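PDB 7NSZ: peptidoglycan-recognition protein LB from Drosophila melanogaster, which hydrolyses the amide link between N-acetylmuramoyl and L-alanine in bacterial peptidoglycan with one zinc ion per subunit, and probably acts as a scavenger, leaving inactive fragments. Local coordinates for residues His45-Ala50 with Ile116-Thr121; Glu32-Pro37 with Asn97-His102; Trp23-Pro28 with Asp64-His69; Ala148-Gly153 with His176-Asn181; Glu122-Gln127 with Gly165-Glu170. The protein carries 1 engineered substitution. All coordinates share one frame; numbering follows the deposited sequence.

Interaction 1: residues His45-Ala50 with Ile116-Thr121; sequences HSYMPA and IGDWRT
Ser46 and Gly117 form the tight part of this contact between two loops, each leaving the end of a sheet strand. Ser46 OG accepts from Gly117 N at 2.8 Å and itself donates to Pro49 O, so one hydroxyl braces its own loop and ties it to the other. In return Gly117 O receives Tyr47 N at 2.9 Å. A CB on Gly117 would collide with Trp119 CZ2 and, at these backbone angles, also jam against Ile116 O. The His45 ring, its CG between the backbone N and the carbonyl carbon (chi1 74°), takes Trp119 N at its edge, ND1 to N 3.0 Å, nearly straight at 178°. Towards solvent the contact thins. Asp118 and Arg120 pair within their own loop, and the exposed Tyr47 lays CE1 over one face of that guanidinium, 3.9 Å from Arg120 NH2. His45 lies beside the zinc ligand Cys162, and since its ND1 accepts, the ring proton probably sits on NE2.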
# COMPACT_ATOMS: atom_id res chain seq x y z
N HIS A 45 -1.32 6.87 -1.88
CA HIS A 45 -0.09 7.47 -2.40
C HIS A 45 0.74 7.96 -1.22
O HIS A 45 0.23 8.09 -0.10
CB HIS A 45 -0.28 8.57 -3.47
CG HIS A 45 -0.77 9.87 -2.94
ND1 HIS A 45 -0.73 10.98 -3.76
CD2 HIS A 45 -1.34 10.25 -1.79
CE1 HIS A 45 -1.24 11.99 -3.10
NE2 HIS A 45 -1.67 11.59 -1.95
N SER A 46 2.01 8.21 -1.47
CA SER A 46 2.86 8.68 -0.36
C SER A 46 2.80 10.20 -0.23
O SER A 46 2.99 10.70 0.90
CB SER A 46 4.31 8.23 -0.48
OG SER A 46 4.92 8.71 -1.68
N TYR A 47 2.59 10.90 -1.33
CA TYR A 47 2.66 12.39 -1.51
C TYR A 47 4.11 12.88 -1.42
O TYR A 47 4.61 13.42 -2.40
CB TYR A 47 1.69 13.11 -0.56
CG TYR A 47 1.80 14.60 -0.68
CD1 TYR A 47 1.46 15.25 -1.85
CD2 TYR A 47 2.47 15.32 0.30
CE1 TYR A 47 1.69 16.61 -2.01
CE2 TYR A 47 2.70 16.69 0.17
CZ TYR A 47 2.33 17.32 -1.01
OH TYR A 47 2.52 18.67 -1.14
N MET A 48 4.73 12.68 -0.27
CA MET A 48 6.18 12.87 -0.05
C MET A 48 6.63 11.64 0.72
O MET A 48 6.05 11.34 1.76
CB MET A 48 6.47 14.14 0.75
CG MET A 48 5.98 15.42 0.06
SD MET A 48 6.29 16.94 1.03
CE MET A 48 8.02 17.22 0.65
N PRO A 49 7.61 10.86 0.23
CA PRO A 49 8.42 11.16 -0.95
C PRO A 49 7.70 11.20 -2.30
O PRO A 49 6.62 10.63 -2.48
CB PRO A 49 9.36 9.96 -1.07
CG PRO A 49 9.31 9.26 0.24
CD PRO A 49 8.02 9.64 0.91
N ALA A 50 8.30 11.90 -3.23
CA ALA A 50 7.84 11.98 -4.62
C ALA A 50 8.16 10.69 -5.40
O ALA A 50 8.86 9.79 -4.88
CB ALA A 50 8.52 13.15 -5.29
N ILE A 116 4.42 4.99 -4.29
CA ILE A 116 5.30 6.11 -3.90
C ILE A 116 5.14 7.22 -4.95
O ILE A 116 5.17 6.98 -6.17
CB ILE A 116 6.76 5.65 -3.77
CG1 ILE A 116 6.89 4.62 -2.64
CG2 ILE A 116 7.72 6.81 -3.55
CD1 ILE A 116 8.15 3.79 -2.69
N GLY A 117 4.87 8.42 -4.46
CA GLY A 117 4.73 9.63 -5.29
C GLY A 117 3.48 10.37 -4.93
O GLY A 117 2.70 9.97 -4.04
N ASP A 118 3.33 11.50 -5.63
CA ASP A 118 2.15 12.38 -5.55
C ASP A 118 1.29 12.11 -6.78
O ASP A 118 1.73 12.50 -7.87
CB ASP A 118 2.58 13.85 -5.46
CG ASP A 118 1.43 14.85 -5.55
OD1 ASP A 118 0.26 14.47 -5.38
OD2 ASP A 118 1.74 16.07 -5.71
N TRP A 119 0.13 11.50 -6.62
CA TRP A 119 -0.73 11.06 -7.75
C TRP A 119 -2.10 11.78 -7.73
O TRP A 119 -3.12 11.26 -8.13
CB TRP A 119 -0.82 9.54 -7.74
CG TRP A 119 0.54 8.87 -7.78
CD1 TRP A 119 1.08 8.06 -6.81
CD2 TRP A 119 1.58 9.06 -8.75
NE1 TRP A 119 2.33 7.67 -7.16
CE2 TRP A 119 2.69 8.29 -8.33
CE3 TRP A 119 1.68 9.77 -9.95
CZ2 TRP A 119 3.87 8.20 -9.04
CZ3 TRP A 119 2.85 9.72 -10.65
CH2 TRP A 119 3.92 8.94 -10.23
N ARG A 120 -2.04 13.02 -7.26
CA ARG A 120 -3.22 13.93 -7.32
C ARG A 120 -3.64 14.20 -8.76
O ARG A 120 -4.83 14.10 -9.00
CB ARG A 120 -2.90 15.22 -6.57
CG ARG A 120 -2.98 15.01 -5.06
CD ARG A 120 -2.64 16.31 -4.34
NE ARG A 120 -1.31 16.74 -4.71
CZ ARG A 120 -0.90 18.00 -4.84
NH1 ARG A 120 -1.72 19.00 -4.57
NH2 ARG A 120 0.33 18.26 -5.22
N THR A 121 -2.71 14.49 -9.66
CA THR A 121 -3.08 14.89 -11.06
C THR A 121 -2.41 14.00 -12.08
O THR A 121 -3.01 13.76 -13.12
CB THR A 121 -2.79 16.37 -11.31
OG1 THR A 121 -1.40 16.55 -11.09
CG2 THR A 121 -3.65 17.26 -10.44

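Interaction 2: residues Glu32-Pro37 with Asn97-His102; sequences EHFQGP and NVIGAH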
# COMPACT_ATOMS: atom_id res chain seq x y z
N GLU A 32 2.03 -7.03 15.42
CA GLU A 32 0.69 -7.58 15.76
C GLU A 32 0.13 -8.25 14.51
O GLU A 32 0.27 -7.68 13.41
CB GLU A 32 -0.25 -6.49 16.28
CG GLU A 32 0.33 -5.61 17.38
CD GLU A 32 -0.63 -4.54 17.86
OE1 GLU A 32 -0.53 -3.38 17.41
OE2 GLU A 32 -1.52 -4.90 18.68
N HIS A 33 -0.45 -9.42 14.63
CA HIS A 33 -0.98 -10.19 13.50
C HIS A 33 -2.48 -10.14 13.48
O HIS A 33 -3.14 -9.84 14.47
CB HIS A 33 -0.48 -11.62 13.53
CG HIS A 33 1.00 -11.72 13.45
ND1 HIS A 33 1.67 -11.89 12.25
CD2 HIS A 33 1.93 -11.64 14.42
CE1 HIS A 33 2.97 -11.92 12.50
NE2 HIS A 33 3.15 -11.78 13.81
N PHE A 34 -3.02 -10.39 12.30
CA PHE A 34 -4.44 -10.75 12.12
C PHE A 34 -4.49 -12.06 11.36
O PHE A 34 -3.55 -12.46 10.70
CB PHE A 34 -5.20 -9.58 11.47
CG PHE A 34 -4.89 -9.26 10.03
CD1 PHE A 34 -5.53 -9.98 9.03
CD2 PHE A 34 -4.06 -8.21 9.67
CE1 PHE A 34 -5.33 -9.66 7.71
CE2 PHE A 34 -3.86 -7.89 8.34
CZ PHE A 34 -4.49 -8.62 7.37
N GLN A 35 -5.64 -12.72 11.44
CA GLN A 35 -5.80 -14.09 10.93
C GLN A 35 -6.65 -14.05 9.66
O GLN A 35 -7.50 -13.15 9.52
CB GLN A 35 -6.37 -14.99 12.05
CG GLN A 35 -5.39 -15.25 13.19
CD GLN A 35 -5.22 -14.07 14.12
OE1 GLN A 35 -6.18 -13.52 14.67
NE2 GLN A 35 -3.97 -13.68 14.34
N GLY A 36 -6.42 -15.05 8.81
CA GLY A 36 -7.28 -15.39 7.65
C GLY A 36 -6.99 -14.41 6.52
O GLY A 36 -6.23 -13.42 6.68
N PRO A 37 -7.58 -14.63 5.34
CA PRO A 37 -7.29 -13.79 4.18
C PRO A 37 -7.88 -12.40 4.38
O PRO A 37 -8.94 -12.23 4.91
CB PRO A 37 -7.96 -14.50 3.02
CG PRO A 37 -9.08 -15.26 3.66
CD PRO A 37 -8.56 -15.68 5.02
N ASN A 97 -0.93 -10.05 6.63
CA ASN A 97 -1.49 -10.55 7.91
C ASN A 97 -0.80 -9.88 9.08
O ASN A 97 -0.85 -10.43 10.20
CB ASN A 97 -1.41 -12.08 8.00
CG ASN A 97 -2.50 -12.72 7.18
OD1 ASN A 97 -2.34 -12.89 5.99
ND2 ASN A 97 -3.63 -12.99 7.81
N VAL A 98 -0.28 -8.69 8.89
CA VAL A 98 0.27 -7.87 9.99
C VAL A 98 -0.60 -6.64 10.10
O VAL A 98 -0.95 -5.97 9.05
CB VAL A 98 1.74 -7.48 9.81
CG1 VAL A 98 2.22 -6.44 10.79
CG2 VAL A 98 2.60 -8.71 9.85
N ILE A 99 -1.04 -6.27 11.27
CA ILE A 99 -1.91 -5.11 11.49
C ILE A 99 -1.13 -3.87 11.07
O ILE A 99 0.00 -3.63 11.56
CB ILE A 99 -2.37 -5.03 12.96
CG1 ILE A 99 -3.19 -6.28 13.31
CG2 ILE A 99 -3.16 -3.75 13.17
CD1 ILE A 99 -3.79 -6.30 14.71
N GLY A 100 -1.73 -3.07 10.21
CA GLY A 100 -1.10 -1.86 9.65
C GLY A 100 -1.38 -0.62 10.46
O GLY A 100 -2.01 -0.72 11.54
N ALA A 101 -0.90 0.51 9.98
CA ALA A 101 -1.23 1.82 10.57
C ALA A 101 -1.45 2.79 9.43
O ALA A 101 -0.90 3.88 9.37
CB ALA A 101 -0.09 2.34 11.45
N HIS A 102 -2.33 2.38 8.51
CA HIS A 102 -2.59 3.15 7.28
C HIS A 102 -4.06 3.52 7.11
O HIS A 102 -4.30 4.43 6.34
CB HIS A 102 -2.03 2.42 6.04
CG HIS A 102 -2.69 1.11 5.78
ND1 HIS A 102 -3.85 0.97 5.03
CD2 HIS A 102 -2.42 -0.12 6.27
CE1 HIS A 102 -4.25 -0.29 5.12
NE2 HIS A 102 -3.40 -0.99 5.93
O HOH W 1 1.81 -4.58 13.66
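His33 and Val98 face each other as a lone antiparallel bridge, a non-hydrogen-bonded pair flanked by Ile99 N to Glu32 O (2.9 Å) and Phe34 N to Asn97 O (3.0 Å). Asn97 does most of the side-chain work. Its ND2 spends both hydrogens on backbone carbonyls, reaching Phe34 O at 2.9 Å and Gly36 O at 2.9 Å; the first lies in the amide plane and the second slightly out of it. The asparagine thereby carries the pairing on past the bridge. What is joined is the loop leading into strand 38-45 and the loop that follows strand 90-92, two connections of the amidase fold that meet at the protein surface. Further along the second loop, His102 ND1 is hydrogen-bonded to NE2 of the zinc ligand His44. Phe34, with CG held between the backbone N and the carbonyl carbon (chi1 70°), turns one ring face to Asn97 CA, a CH-pi contact 3.7 Å from the centroid, while its CE2 edge meets Val98 O at 3.6 Å. At the exposed end Ile99 CD1 packs 3.9 Å from Glu32 CB, and a water links Glu32 N and Ile99 O.

Interaction 3: residues Trp23-Pro28 with Asp64-His69; sequences WGARLP and DMQDFH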
# COMPACT_ATOMS: atom_id res chain seq x y z
N TRP A 23 15.79 -3.38 1.32
CA TRP A 23 15.77 -1.91 1.31
C TRP A 23 16.39 -1.33 2.58
O TRP A 23 16.30 -0.16 2.78
CB TRP A 23 14.38 -1.34 0.97
CG TRP A 23 13.20 -1.74 1.82
CD1 TRP A 23 12.32 -2.75 1.55
CD2 TRP A 23 12.69 -1.04 2.97
NE1 TRP A 23 11.30 -2.74 2.46
CE2 TRP A 23 11.52 -1.74 3.37
CE3 TRP A 23 13.12 0.06 3.71
CZ2 TRP A 23 10.76 -1.31 4.45
CZ3 TRP A 23 12.37 0.44 4.81
CH2 TRP A 23 11.19 -0.22 5.13
N GLY A 24 16.95 -2.19 3.43
CA GLY A 24 17.68 -1.72 4.62
C GLY A 24 16.75 -1.24 5.73
O GLY A 24 17.13 -0.30 6.46
N ALA A 25 15.60 -1.88 5.90
CA ALA A 25 14.59 -1.50 6.89
C ALA A 25 15.19 -1.64 8.29
O ALA A 25 15.91 -2.61 8.51
CB ALA A 25 13.39 -2.38 6.76
N ARG A 26 14.78 -0.79 9.18
CA ARG A 26 14.94 -0.98 10.64
C ARG A 26 13.95 -2.07 11.06
O ARG A 26 12.87 -2.19 10.38
CB ARG A 26 14.60 0.36 11.30
CG ARG A 26 14.72 0.49 12.82
CD ARG A 26 14.43 1.91 13.30
NE ARG A 26 15.29 2.83 12.57
CZ ARG A 26 14.95 3.70 11.62
NH1 ARG A 26 13.72 3.96 11.26
NH2 ARG A 26 15.92 4.36 11.01
N LEU A 27 14.20 -2.81 12.12
CA LEU A 27 13.24 -3.76 12.70
C LEU A 27 11.98 -3.01 13.11
O LEU A 27 12.02 -1.90 13.61
CB LEU A 27 13.83 -4.43 13.94
CG LEU A 27 14.94 -5.44 13.67
CD1 LEU A 27 15.58 -5.86 15.01
CD2 LEU A 27 14.41 -6.63 12.92
N PRO A 28 10.81 -3.69 13.02
CA PRO A 28 9.63 -3.17 13.68
C PRO A 28 9.85 -3.09 15.20
O PRO A 28 10.50 -4.03 15.72
CB PRO A 28 8.51 -4.16 13.30
CG PRO A 28 9.09 -5.03 12.20
CD PRO A 28 10.58 -5.00 12.41
N ASP A 64 12.82 6.52 4.09
CA ASP A 64 12.29 7.84 4.50
C ASP A 64 10.89 7.70 5.12
O ASP A 64 10.57 8.38 6.14
CB ASP A 64 12.33 8.79 3.30
CG ASP A 64 13.72 9.27 2.92
OD1 ASP A 64 14.67 9.04 3.68
OD2 ASP A 64 13.84 9.82 1.82
N MET A 65 9.99 6.94 4.52
CA MET A 65 8.65 6.71 5.11
C MET A 65 8.79 5.98 6.43
O MET A 65 8.09 6.38 7.40
CB MET A 65 7.76 5.93 4.15
CG MET A 65 7.39 6.72 2.91
SD MET A 65 6.15 5.90 1.86
CE MET A 65 7.17 4.62 1.15
N GLN A 66 9.60 4.95 6.47
CA GLN A 66 9.77 4.23 7.75
C GLN A 66 10.28 5.18 8.84
O GLN A 66 9.79 5.07 9.98
CB GLN A 66 10.69 3.04 7.61
CG GLN A 66 10.68 2.18 8.85
CD GLN A 66 11.69 1.07 8.86
OE1 GLN A 66 12.83 1.27 8.43
NE2 GLN A 66 11.28 -0.07 9.38
N ASP A 67 11.23 6.02 8.50
CA ASP A 67 11.84 6.99 9.46
C ASP A 67 10.77 7.97 9.94
O ASP A 67 10.64 8.24 11.16
CB ASP A 67 13.02 7.73 8.86
CG ASP A 67 14.26 6.88 8.64
OD1 ASP A 67 14.30 5.72 9.11
OD2 ASP A 67 15.22 7.49 8.02
N PHE A 68 9.98 8.52 9.03
CA PHE A 68 8.88 9.43 9.39
C PHE A 68 7.92 8.74 10.33
O PHE A 68 7.59 9.28 11.41
CB PHE A 68 8.20 9.89 8.12
CG PHE A 68 7.07 10.89 8.32
CD1 PHE A 68 7.24 12.02 9.11
CD2 PHE A 68 5.86 10.71 7.68
CE1 PHE A 68 6.20 12.94 9.26
CE2 PHE A 68 4.82 11.63 7.81
CZ PHE A 68 5.01 12.74 8.61
N HIS A 69 7.48 7.54 10.01
CA HIS A 69 6.50 6.76 10.80
C HIS A 69 7.06 6.35 12.17
O HIS A 69 6.34 6.60 13.15
CB HIS A 69 6.01 5.64 9.93
CG HIS A 69 5.20 6.08 8.76
ND1 HIS A 69 4.64 5.19 7.87
CD2 HIS A 69 4.82 7.30 8.40
CE1 HIS A 69 3.99 5.87 6.98
NE2 HIS A 69 4.03 7.17 7.26
O HOH W 2 17.36 6.20 9.13
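Gln66 reaches out from helix 55-72 of the amidase fold to the loop between strands 17-18 and 38-45 and grips the backbone of Arg26 with both ends of its amide, pairing with its N-H and C=O much as a neighbouring strand would. OE1 takes Arg26 N at 2.9 Å on an in-plane lone pair, and NE2 gives a hydrogen to Arg26 O at 2.8 Å. The extended chain, CG anti to the backbone N (chi1 -171°), carries the amide across to the loop. An alanine here would probably leave Arg26 N without its acceptor and weaken the loop's hold on the helix. Further out, the Arg26 side chain returns to the helix and meets Asp67 end-on: NH1 and NH2 both bind OD1, each at 2.8 Å, in a salt bridge where one oxygen serves two donors. A second shell fixes these groups. NE2 of Gln66 also reaches Asp77 OD1, Arg26 NH1 also reaches Gln70 OE1, and Arg26 O receives Arg20 NH2. Buried Trp23, anchored through NE1 to Thr92 O, brings its CZ3 within 3.7 Å of Gln66 OE1. A water accepts weakly from Arg26 NH2 and donates to Asp67 OD2 at 2.7 Å.

Interaction 4: residues Ala148-Gly153 with His176-Asn181; sequences AYKLLG and HFTHIN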
# COMPACT_ATOMS: atom_id res chain seq x y z
N ALA A 148 -12.71 -12.69 -2.99
CA ALA A 148 -13.77 -11.67 -3.14
C ALA A 148 -13.43 -10.38 -2.40
O ALA A 148 -14.34 -9.66 -1.94
CB ALA A 148 -15.08 -12.22 -2.64
N TYR A 149 -12.14 -10.02 -2.41
CA TYR A 149 -11.72 -8.78 -1.72
C TYR A 149 -12.48 -7.58 -2.29
O TYR A 149 -12.84 -7.51 -3.48
CB TYR A 149 -10.19 -8.63 -1.79
CG TYR A 149 -9.67 -8.34 -3.16
CD1 TYR A 149 -9.49 -7.05 -3.62
CD2 TYR A 149 -9.37 -9.38 -4.04
CE1 TYR A 149 -9.09 -6.79 -4.91
CE2 TYR A 149 -8.92 -9.12 -5.33
CZ TYR A 149 -8.76 -7.82 -5.76
OH TYR A 149 -8.32 -7.49 -7.02
N LYS A 150 -12.59 -6.57 -1.43
CA LYS A 150 -13.05 -5.24 -1.86
C LYS A 150 -11.87 -4.29 -1.96
O LYS A 150 -11.04 -4.24 -0.99
CB LYS A 150 -14.10 -4.66 -0.93
CG LYS A 150 -15.42 -5.41 -1.03
CD LYS A 150 -16.42 -5.05 0.05
CE LYS A 150 -17.65 -5.91 -0.05
NZ LYS A 150 -17.51 -7.15 0.75
N LEU A 151 -11.76 -3.57 -3.05
CA LEU A 151 -10.70 -2.58 -3.32
C LEU A 151 -11.22 -1.18 -3.00
O LEU A 151 -12.28 -0.78 -3.58
CB LEU A 151 -10.23 -2.72 -4.78
CG LEU A 151 -9.16 -1.73 -5.21
CD1 LEU A 151 -7.81 -2.15 -4.64
CD2 LEU A 151 -9.12 -1.66 -6.72
N LEU A 152 -10.46 -0.42 -2.19
CA LEU A 152 -10.84 0.95 -1.79
C LEU A 152 -9.64 1.88 -1.86
O LEU A 152 -8.51 1.41 -1.81
CB LEU A 152 -11.34 0.95 -0.34
CG LEU A 152 -12.50 0.07 0.00
CD1 LEU A 152 -12.65 -0.02 1.53
CD2 LEU A 152 -13.80 0.57 -0.64
N GLY A 153 -9.85 3.16 -2.05
CA GLY A 153 -8.85 4.16 -1.76
C GLY A 153 -9.02 4.65 -0.34
O GLY A 153 -10.11 4.61 0.24
N HIS A 176 -12.83 -5.30 -8.61
CA HIS A 176 -13.15 -5.40 -7.17
C HIS A 176 -13.31 -4.01 -6.54
O HIS A 176 -13.62 -3.97 -5.34
CB HIS A 176 -12.10 -6.22 -6.40
CG HIS A 176 -12.06 -7.66 -6.78
ND1 HIS A 176 -12.40 -8.64 -5.90
CD2 HIS A 176 -11.72 -8.28 -7.94
CE1 HIS A 176 -12.27 -9.84 -6.51
NE2 HIS A 176 -11.86 -9.62 -7.75
N PHE A 177 -13.15 -2.93 -7.26
CA PHE A 177 -13.40 -1.58 -6.72
C PHE A 177 -14.85 -1.50 -6.28
O PHE A 177 -15.75 -2.01 -6.99
CB PHE A 177 -13.11 -0.52 -7.77
CG PHE A 177 -13.39 0.86 -7.24
CD1 PHE A 177 -12.52 1.50 -6.36
CD2 PHE A 177 -14.57 1.51 -7.60
CE1 PHE A 177 -12.84 2.73 -5.82
CE2 PHE A 177 -14.87 2.75 -7.05
CZ PHE A 177 -13.99 3.37 -6.20
N THR A 178 -15.09 -0.89 -5.15
CA THR A 178 -16.46 -0.70 -4.68
C THR A 178 -16.61 0.57 -3.87
O THR A 178 -15.63 1.23 -3.51
CB THR A 178 -16.93 -1.91 -3.87
OG1 THR A 178 -18.34 -1.87 -3.66
CG2 THR A 178 -16.24 -2.01 -2.53
N HIS A 179 -17.87 0.97 -3.67
CA HIS A 179 -18.24 2.08 -2.77
C HIS A 179 -18.90 1.51 -1.51
O HIS A 179 -19.78 0.67 -1.59
CB HIS A 179 -19.13 3.11 -3.46
CG HIS A 179 -18.41 3.97 -4.41
ND1 HIS A 179 -17.79 5.13 -4.07
CD2 HIS A 179 -18.20 3.79 -5.73
CE1 HIS A 179 -17.27 5.68 -5.16
NE2 HIS A 179 -17.49 4.85 -6.19
N ILE A 180 -18.44 2.00 -0.35
CA ILE A 180 -18.99 1.63 0.97
C ILE A 180 -20.51 1.91 1.01
O ILE A 180 -21.24 1.05 1.46
CB ILE A 180 -18.23 2.36 2.11
CG1 ILE A 180 -16.74 2.01 2.14
CG2 ILE A 180 -18.93 2.09 3.43
CD1 ILE A 180 -16.48 0.60 2.48
N ASN A 181 -20.95 3.02 0.44
CA ASN A 181 -22.39 3.39 0.53
C ASN A 181 -23.22 2.64 -0.50
O ASN A 181 -24.45 2.88 -0.52
CB ASN A 181 -22.57 4.90 0.53
CG ASN A 181 -22.04 5.59 -0.68
OD1 ASN A 181 -21.70 4.92 -1.69
ND2 ASN A 181 -21.97 6.91 -0.64
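His176 lays its imidazole on the phenol of Tyr149 in an offset stack, centroids 3.9 Å apart and planes at 3°. Followed outward, CB lies 3.4 Å from Tyr149 CE1, and CG, anti to the carbonyl carbon (chi1 -66°), comes to 3.5 Å from Tyr149 CZ. ND1 stands over the ring centre while its N-H points within the imidazole plane to a lone pair of Tyr149 O, 2.7 Å away; one residue thus supplies a ring for the face and a carbonyl for the edge. CD2 lies 3.6 Å from Tyr149 OH, while CE1 and, at the tip, NE2 of His176 both have Tyr149 CE2 as nearest atom. An alanine at Tyr149 would probably leave that imidazole face without its stacking partner and less restrained in its tilt. The ring pair sits at strand 149-153, outermost in the mixed sheet of the amidase fold, where strand 38-45 bonds to one edge and the segment after helix 165-171 takes the other. There Leu151 makes a single parallel-type bridge with Phe177, Leu151 N to His176 O (3.0 Å) and Thr178 N to Leu151 O (3.2 Å). Thr178 CG2 packs against Lys150 CB, and Leu152 CD1 meets Ile180 CD1 at 4.0 Å.

Interaction 5: residues Glu122-Gln127 with Gly165-Glu170; sequences ELPPKQ and GRLFAE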
# COMPACT_ATOMS: atom_id res chain seq x y z
N GLU A 122 -1.19 13.52 -11.82
CA GLU A 122 -0.50 12.61 -12.74
C GLU A 122 -0.91 11.15 -12.48
O GLU A 122 -1.16 10.78 -11.30
CB GLU A 122 1.00 12.69 -12.55
CG GLU A 122 1.67 13.80 -13.29
CD GLU A 122 1.24 13.87 -14.74
OE1 GLU A 122 0.53 14.84 -15.05
OE2 GLU A 122 1.56 12.94 -15.51
N LEU A 123 -0.99 10.39 -13.54
CA LEU A 123 -1.23 8.92 -13.49
C LEU A 123 0.11 8.26 -13.22
O LEU A 123 1.08 8.51 -13.93
CB LEU A 123 -1.83 8.43 -14.81
CG LEU A 123 -2.20 6.96 -14.83
CD1 LEU A 123 -3.36 6.73 -13.87
CD2 LEU A 123 -2.55 6.53 -16.23
N PRO A 124 0.24 7.32 -12.25
CA PRO A 124 1.50 6.60 -12.12
C PRO A 124 1.87 5.92 -13.44
O PRO A 124 0.98 5.47 -14.18
CB PRO A 124 1.21 5.56 -11.01
CG PRO A 124 0.11 6.20 -10.20
CD PRO A 124 -0.74 6.96 -11.23
N PRO A 125 3.19 5.78 -13.69
CA PRO A 125 3.64 5.05 -14.88
C PRO A 125 3.15 3.60 -14.83
O PRO A 125 2.89 3.02 -13.72
CB PRO A 125 5.16 5.18 -14.88
CG PRO A 125 5.55 5.81 -13.58
CD PRO A 125 4.31 6.33 -12.90
N LYS A 126 2.94 3.00 -16.00
CA LYS A 126 2.31 1.67 -16.14
C LYS A 126 3.02 0.65 -15.23
O LYS A 126 2.36 -0.25 -14.74
CB LYS A 126 2.29 1.18 -17.59
N GLN A 127 4.34 0.69 -15.13
CA GLN A 127 5.04 -0.34 -14.33
C GLN A 127 4.56 -0.32 -12.87
O GLN A 127 4.60 -1.37 -12.22
CB GLN A 127 6.57 -0.21 -14.44
CG GLN A 127 7.17 1.05 -13.87
CD GLN A 127 7.23 2.22 -14.83
OE1 GLN A 127 6.53 2.22 -15.84
NE2 GLN A 127 7.99 3.24 -14.45
N GLY A 165 -6.56 12.34 -6.61
CA GLY A 165 -7.70 12.22 -7.52
C GLY A 165 -7.39 11.40 -8.75
O GLY A 165 -8.24 10.63 -9.13
N ARG A 166 -6.25 11.59 -9.39
CA ARG A 166 -5.96 10.85 -10.63
C ARG A 166 -5.82 9.35 -10.35
O ARG A 166 -6.38 8.52 -11.12
CB ARG A 166 -4.72 11.41 -11.33
CG ARG A 166 -4.47 10.84 -12.72
CD ARG A 166 -5.58 11.11 -13.72
NE ARG A 166 -5.50 10.33 -14.93
CZ ARG A 166 -6.05 9.12 -15.09
NH1 ARG A 166 -6.64 8.55 -14.04
NH2 ARG A 166 -5.99 8.49 -16.27
N LEU A 167 -5.04 8.97 -9.32
CA LEU A 167 -4.89 7.53 -9.01
C LEU A 167 -6.21 6.98 -8.47
O LEU A 167 -6.54 5.85 -8.77
CB LEU A 167 -3.74 7.39 -8.01
CG LEU A 167 -3.51 5.97 -7.50
CD1 LEU A 167 -3.36 4.93 -8.59
CD2 LEU A 167 -2.29 5.98 -6.56
N PHE A 168 -7.01 7.80 -7.78
CA PHE A 168 -8.34 7.35 -7.35
C PHE A 168 -9.18 6.97 -8.59
O PHE A 168 -9.87 5.96 -8.62
CB PHE A 168 -9.05 8.37 -6.47
CG PHE A 168 -10.29 7.76 -5.89
CD1 PHE A 168 -10.22 6.76 -4.94
CD2 PHE A 168 -11.57 8.22 -6.22
CE1 PHE A 168 -11.34 6.16 -4.41
CE2 PHE A 168 -12.68 7.62 -5.67
CZ PHE A 168 -12.59 6.62 -4.75
N ALA A 169 -9.19 7.85 -9.61
CA ALA A 169 -9.97 7.57 -10.83
C ALA A 169 -9.45 6.30 -11.49
O ALA A 169 -10.25 5.48 -12.01
CB ALA A 169 -9.92 8.76 -11.76
N GLU A 170 -8.14 6.08 -11.50
CA GLU A 170 -7.56 4.86 -12.07
C GLU A 170 -8.08 3.64 -11.31
O GLU A 170 -8.49 2.66 -11.94
CB GLU A 170 -6.03 4.98 -12.01
CG GLU A 170 -5.27 3.70 -12.36
CD GLU A 170 -5.45 3.12 -13.74
OE1 GLU A 170 -5.69 3.92 -14.70
OE2 GLU A 170 -5.25 1.90 -13.91
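Arg166, in the first turn of helix 165-171, packs against Glu122 and Leu123 of the loop that runs into helix 126-142, a helix whose N-cap position is held by Pro125. The contact joins a helix to a loop by apolar packing. Arg166 CG sits 3.6 Å from Glu122 C. The chain bends at chi2 (62°), which places CD; farther out, one face of the guanidinium lies against the leucine, NH1 being 3.8 Å from Leu123 CD1. A charged group here offers its flat side to a methyl. The next residue, Leu167, turns inward: its CD1 meets Pro124 CG at 4.0 Å, and both side chains also touch Trp119 and Leu115, so this is where the contact merges with the core beside the sheet. One turn on from Arg166 comes Glu170. OE2 of Glu170 is hydrogen-bonded to Trp174 NE1; the side chain crosses Leu123 at about a right angle, with CB 3.7 Å from Leu123 CD1.

Zinc, held by His44, His154 and Cys162, is the reference point. Interaction 1 lies close, with the His45 side chain about 6 Å from the metal and the side chains of Ser46 and the engineered Phe80 about 6 Å apart; the native counterpart of Phe80 is inferred to be essential for zinc hydrate coordination. Interaction 5 is its neighbour, centres 10 Å apart, and Arg120 O probably bonds Arg166 N between them. Interaction 5 also reaches interaction 4, where Phe168 CZ lies 3.8 Å from Phe177 CZ. On the helix side, Met65 of interaction 3 packs on Ser46, Pro49 and Ile116. Interaction 2 adjoins interaction 3 in sequence without otherwise touching it; its centre is 24 Å from that of interaction 1.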